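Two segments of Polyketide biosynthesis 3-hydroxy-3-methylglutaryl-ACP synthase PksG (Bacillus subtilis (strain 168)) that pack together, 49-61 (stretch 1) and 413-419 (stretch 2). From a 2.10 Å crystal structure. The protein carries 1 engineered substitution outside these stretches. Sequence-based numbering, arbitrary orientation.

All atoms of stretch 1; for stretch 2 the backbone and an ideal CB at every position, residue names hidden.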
# COMPACT_ATOMS: atom_id res chain seq x y z
N GLU A 49 19.90 0.63 -11.90
CA GLU A 49 19.14 1.34 -10.90
C GLU A 49 17.79 0.68 -10.93
O GLU A 49 17.41 0.06 -11.93
CB GLU A 49 19.05 2.79 -11.22
CG GLU A 49 20.39 3.48 -11.22
CD GLU A 49 20.24 4.89 -11.67
OE1 GLU A 49 19.93 5.12 -12.87
OE2 GLU A 49 20.37 5.77 -10.80
N ASP A 50 17.11 0.77 -9.80
CA ASP A 50 15.76 0.32 -9.67
C ASP A 50 15.09 1.18 -8.61
O ASP A 50 15.68 2.13 -8.14
CB ASP A 50 15.74 -1.18 -9.38
CG ASP A 50 16.11 -1.52 -7.97
OD1 ASP A 50 16.37 -0.61 -7.15
OD2 ASP A 50 16.05 -2.72 -7.69
N PRO A 51 13.82 0.92 -8.29
CA PRO A 51 13.24 1.76 -7.21
C PRO A 51 13.85 1.67 -5.82
O PRO A 51 13.64 2.58 -5.00
CB PRO A 51 11.80 1.29 -7.16
CG PRO A 51 11.55 0.80 -8.56
CD PRO A 51 12.80 0.16 -9.02
N VAL A 52 14.48 0.56 -5.50
CA VAL A 52 15.25 0.45 -4.24
C VAL A 52 16.47 1.40 -4.26
O VAL A 52 16.66 2.22 -3.37
CB VAL A 52 15.75 -0.99 -4.02
CG1 VAL A 52 16.55 -1.05 -2.73
CG2 VAL A 52 14.54 -1.95 -4.01
N THR A 53 17.24 1.33 -5.34
CA THR A 53 18.40 2.18 -5.44
C THR A 53 17.96 3.62 -5.37
O THR A 53 18.58 4.41 -4.66
CB THR A 53 19.23 1.93 -6.72
OG1 THR A 53 18.50 2.33 -7.89
CG2 THR A 53 19.60 0.43 -6.83
N PHE A 54 16.87 3.93 -6.09
CA PHE A 54 16.40 5.31 -6.18
C PHE A 54 15.95 5.76 -4.81
O PHE A 54 16.29 6.86 -4.44
CB PHE A 54 15.25 5.51 -7.19
CG PHE A 54 15.69 6.00 -8.53
CD1 PHE A 54 16.40 5.19 -9.37
CD2 PHE A 54 15.37 7.29 -8.95
CE1 PHE A 54 16.82 5.65 -10.62
CE2 PHE A 54 15.77 7.77 -10.19
CZ PHE A 54 16.50 6.95 -11.03
N GLY A 55 15.22 4.88 -4.08
CA GLY A 55 14.74 5.20 -2.72
C GLY A 55 15.86 5.31 -1.66
O GLY A 55 15.85 6.22 -0.81
N VAL A 56 16.80 4.38 -1.68
CA VAL A 56 17.97 4.40 -0.75
C VAL A 56 18.77 5.63 -0.97
O VAL A 56 19.03 6.39 -0.03
CB VAL A 56 18.80 3.15 -0.86
CG1 VAL A 56 20.15 3.22 -0.12
CG2 VAL A 56 17.97 1.98 -0.33
N ASN A 57 19.04 5.93 -2.22
CA ASN A 57 19.78 7.17 -2.54
C ASN A 57 19.07 8.44 -2.11
O ASN A 57 19.72 9.37 -1.68
CB ASN A 57 20.17 7.19 -4.00
CG ASN A 57 21.06 6.04 -4.35
OD1 ASN A 57 21.85 5.60 -3.53
ND2 ASN A 57 20.95 5.53 -5.53
N ALA A 58 17.74 8.49 -2.17
CA ALA A 58 17.05 9.65 -1.62
C ALA A 58 17.13 9.71 -0.10
O ALA A 58 17.27 10.78 0.46
CB ALA A 58 15.60 9.74 -2.11
N ALA A 59 17.01 8.58 0.59
CA ALA A 59 16.87 8.64 2.06
C ALA A 59 18.20 8.68 2.81
O ALA A 59 18.31 9.19 3.96
CB ALA A 59 16.07 7.45 2.55
N LYS A 60 19.20 8.13 2.17
CA LYS A 60 20.53 7.98 2.77
C LYS A 60 21.02 9.29 3.40
O LYS A 60 21.43 9.32 4.60
CB LYS A 60 21.46 7.35 1.73
CG LYS A 60 22.98 7.30 2.06
CD LYS A 60 23.38 6.02 2.77
CE LYS A 60 24.84 5.68 2.52
NZ LYS A 60 25.73 6.89 2.59
N PRO A 61 20.93 10.41 2.65
CA PRO A 61 21.40 11.64 3.24
C PRO A 61 20.61 12.10 4.46
O PRO A 61 21.15 12.76 5.35
CB PRO A 61 21.33 12.64 2.07
CG PRO A 61 21.58 11.78 0.86
CD PRO A 61 20.80 10.54 1.18
N UNK A 413 16.36 -13.04 -5.92
CA UNK A 413 16.88 -12.18 -4.87
C UNK A 413 17.78 -11.07 -5.44
O UNK A 413 18.79 -11.34 -6.10
CB UNK A 413 17.65 -13.02 -3.85
N UNK A 414 17.42 -9.82 -5.21
CA UNK A 414 18.22 -8.68 -5.66
C UNK A 414 19.36 -8.31 -4.74
O UNK A 414 19.16 -8.08 -3.54
CB UNK A 414 17.32 -7.46 -5.83
N UNK A 415 20.55 -8.16 -5.30
CA UNK A 415 21.67 -7.79 -4.47
C UNK A 415 22.28 -6.49 -4.92
O UNK A 415 22.51 -6.30 -6.10
CB UNK A 415 22.73 -8.90 -4.47
N UNK A 416 22.48 -5.59 -3.96
CA UNK A 416 22.93 -4.25 -4.23
C UNK A 416 24.34 -4.05 -3.69
O UNK A 416 24.84 -4.84 -2.96
CB UNK A 416 21.97 -3.23 -3.62
N UNK A 417 24.97 -2.97 -4.11
CA UNK A 417 26.35 -2.68 -3.75
C UNK A 417 26.54 -1.17 -3.67
O UNK A 417 25.95 -0.42 -4.46
CB UNK A 417 27.32 -3.30 -4.76
N UNK A 418 27.38 -0.76 -2.73
CA UNK A 418 27.78 0.62 -2.57
C UNK A 418 28.92 0.97 -3.54
O UNK A 418 29.82 0.19 -3.73
CB UNK A 418 28.20 0.88 -1.12
N UNK A 419 28.86 2.13 -4.16
CA UNK A 419 29.90 2.56 -5.08
C UNK A 419 30.16 4.05 -4.89
O UNK A 419 29.23 4.80 -4.56
CB UNK A 419 29.51 2.26 -6.53

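Stretch 2 runs as an extended strand past helix 51-61, their N-to-C directions 38° apart; 414 and 416 point their CA-to-CB bonds toward stretch 1, 418 points sideways, and the odd-numbered positions are out of reach. At 413 nothing of stretch 1 lies within 5.5 Å of the ideal CB, so stretch 1 favours no particular side chain. The deposited residue is His 413.

At 414 the CA-to-CB bond points toward stretch 1, and the ideal CB is 5.2 Å from Asp 50 OD2. Asp 50 is the N-cap of the helix: its OD1 accepts a hydrogen bond from Thr 53 N at 2.8 Å, while OD2 is left facing the strand. A donor suits the place, and a positive charge better still; lysine, arginine or a long neutral donor such as glutamine could be considered. The residue is Arg 414. Its extended chain (chi2 and chi3 both t) carries NH1 to 2.9 Å from Asp 50 OD2, a hydrogen bond within a salt bridge, with the carboxylate oxygen near the plane of the guanidinium, where its N-H groups point.

Position 415 turns out of reach. It is Lys 415.

Position 416 faces the first turn of the helix. The CA of 416 is 8.0 Å from Thr 53 CA, and the ideal CB of 416 is 5.4 Å from Thr 53 CG2. The surroundings are mixed: methyl groups of Val 52 and Thr 53, with the Asp 50 carboxylate farther along. Leucine, methionine or phenylalanine could meet the methyls, but a long side chain ending in a donor would serve both features. Tyr 416 does so. Its OH donates to Asp 50 OD2 at 2.5 Å, a short hydrogen bond, so this one oxygen receives both strand donors. Val 52 CG1 lies over one ring face, 4.2 Å from the centroid in a CH-pi contact, while Thr 53 CG2 sits at the edge, 3.5 Å from Tyr 416 CD1.

Position 417 again is out of reach; it is Arg 417.

At 418 CA-to-CB points sideways and no atom of stretch 1 is within 5.5 Å of the ideal CB. Only a long side chain could bridge the gap to Val 56 and the aliphatic part of Lys 60; methionine or a large aromatic would be plausible. Trp 418 brings its CH2 to 3.7 Å from Val 56 CG1 and 3.5 Å from Lys 60 CE, both approaching the ring obliquely.

Position 419 is out of reach; beta-branched residues favour extended backbones, and Ile 419 is one.

Stretch 2 413-419: HRKYRWI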
# COMPACT_ATOMS: atom_id res chain seq x y z
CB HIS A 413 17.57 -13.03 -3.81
CG HIS A 413 18.06 -12.25 -2.64
ND1 HIS A 413 17.31 -11.28 -2.01
CD2 HIS A 413 19.24 -12.30 -1.98
CE1 HIS A 413 18.02 -10.75 -1.04
NE2 HIS A 413 19.20 -11.34 -1.00
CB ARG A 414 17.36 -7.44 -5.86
CG ARG A 414 16.20 -7.69 -6.74
CD ARG A 414 15.56 -6.43 -7.22
NE ARG A 414 14.64 -6.74 -8.28
CZ ARG A 414 14.35 -5.93 -9.28
NH1 ARG A 414 14.95 -4.76 -9.37
NH2 ARG A 414 13.49 -6.30 -10.21
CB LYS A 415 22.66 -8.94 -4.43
CG LYS A 415 22.01 -10.22 -3.85
CD LYS A 415 22.80 -11.46 -4.18
CE LYS A 415 24.24 -11.34 -3.68
NZ LYS A 415 25.13 -11.95 -4.70
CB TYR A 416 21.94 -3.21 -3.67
CG TYR A 416 20.53 -3.40 -4.20
CD1 TYR A 416 20.06 -2.66 -5.25
CD2 TYR A 416 19.68 -4.36 -3.63
CE1 TYR A 416 18.77 -2.86 -5.74
CE2 TYR A 416 18.39 -4.56 -4.10
CZ TYR A 416 17.94 -3.81 -5.15
OH TYR A 416 16.69 -4.02 -5.62
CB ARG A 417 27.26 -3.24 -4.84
CG ARG A 417 28.75 -3.12 -4.60
CD ARG A 417 29.49 -3.41 -5.90
NE ARG A 417 30.94 -3.37 -5.72
CZ ARG A 417 31.82 -3.89 -6.57
NH1 ARG A 417 31.40 -4.50 -7.67
NH2 ARG A 417 33.12 -3.80 -6.32
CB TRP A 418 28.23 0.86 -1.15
CG TRP A 418 27.14 0.69 -0.21
CD1 TRP A 418 26.96 -0.35 0.65
CD2 TRP A 418 26.02 1.57 -0.03
NE1 TRP A 418 25.81 -0.16 1.38
CE2 TRP A 418 25.21 1.01 0.98
CE3 TRP A 418 25.63 2.78 -0.61
CZ2 TRP A 418 24.03 1.63 1.42
CZ3 TRP A 418 24.47 3.37 -0.20
CH2 TRP A 418 23.67 2.80 0.82
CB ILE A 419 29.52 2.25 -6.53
CG1 ILE A 419 29.47 0.73 -6.71
CG2 ILE A 419 30.50 2.90 -7.52
CD1 ILE A 419 29.09 0.23 -8.08
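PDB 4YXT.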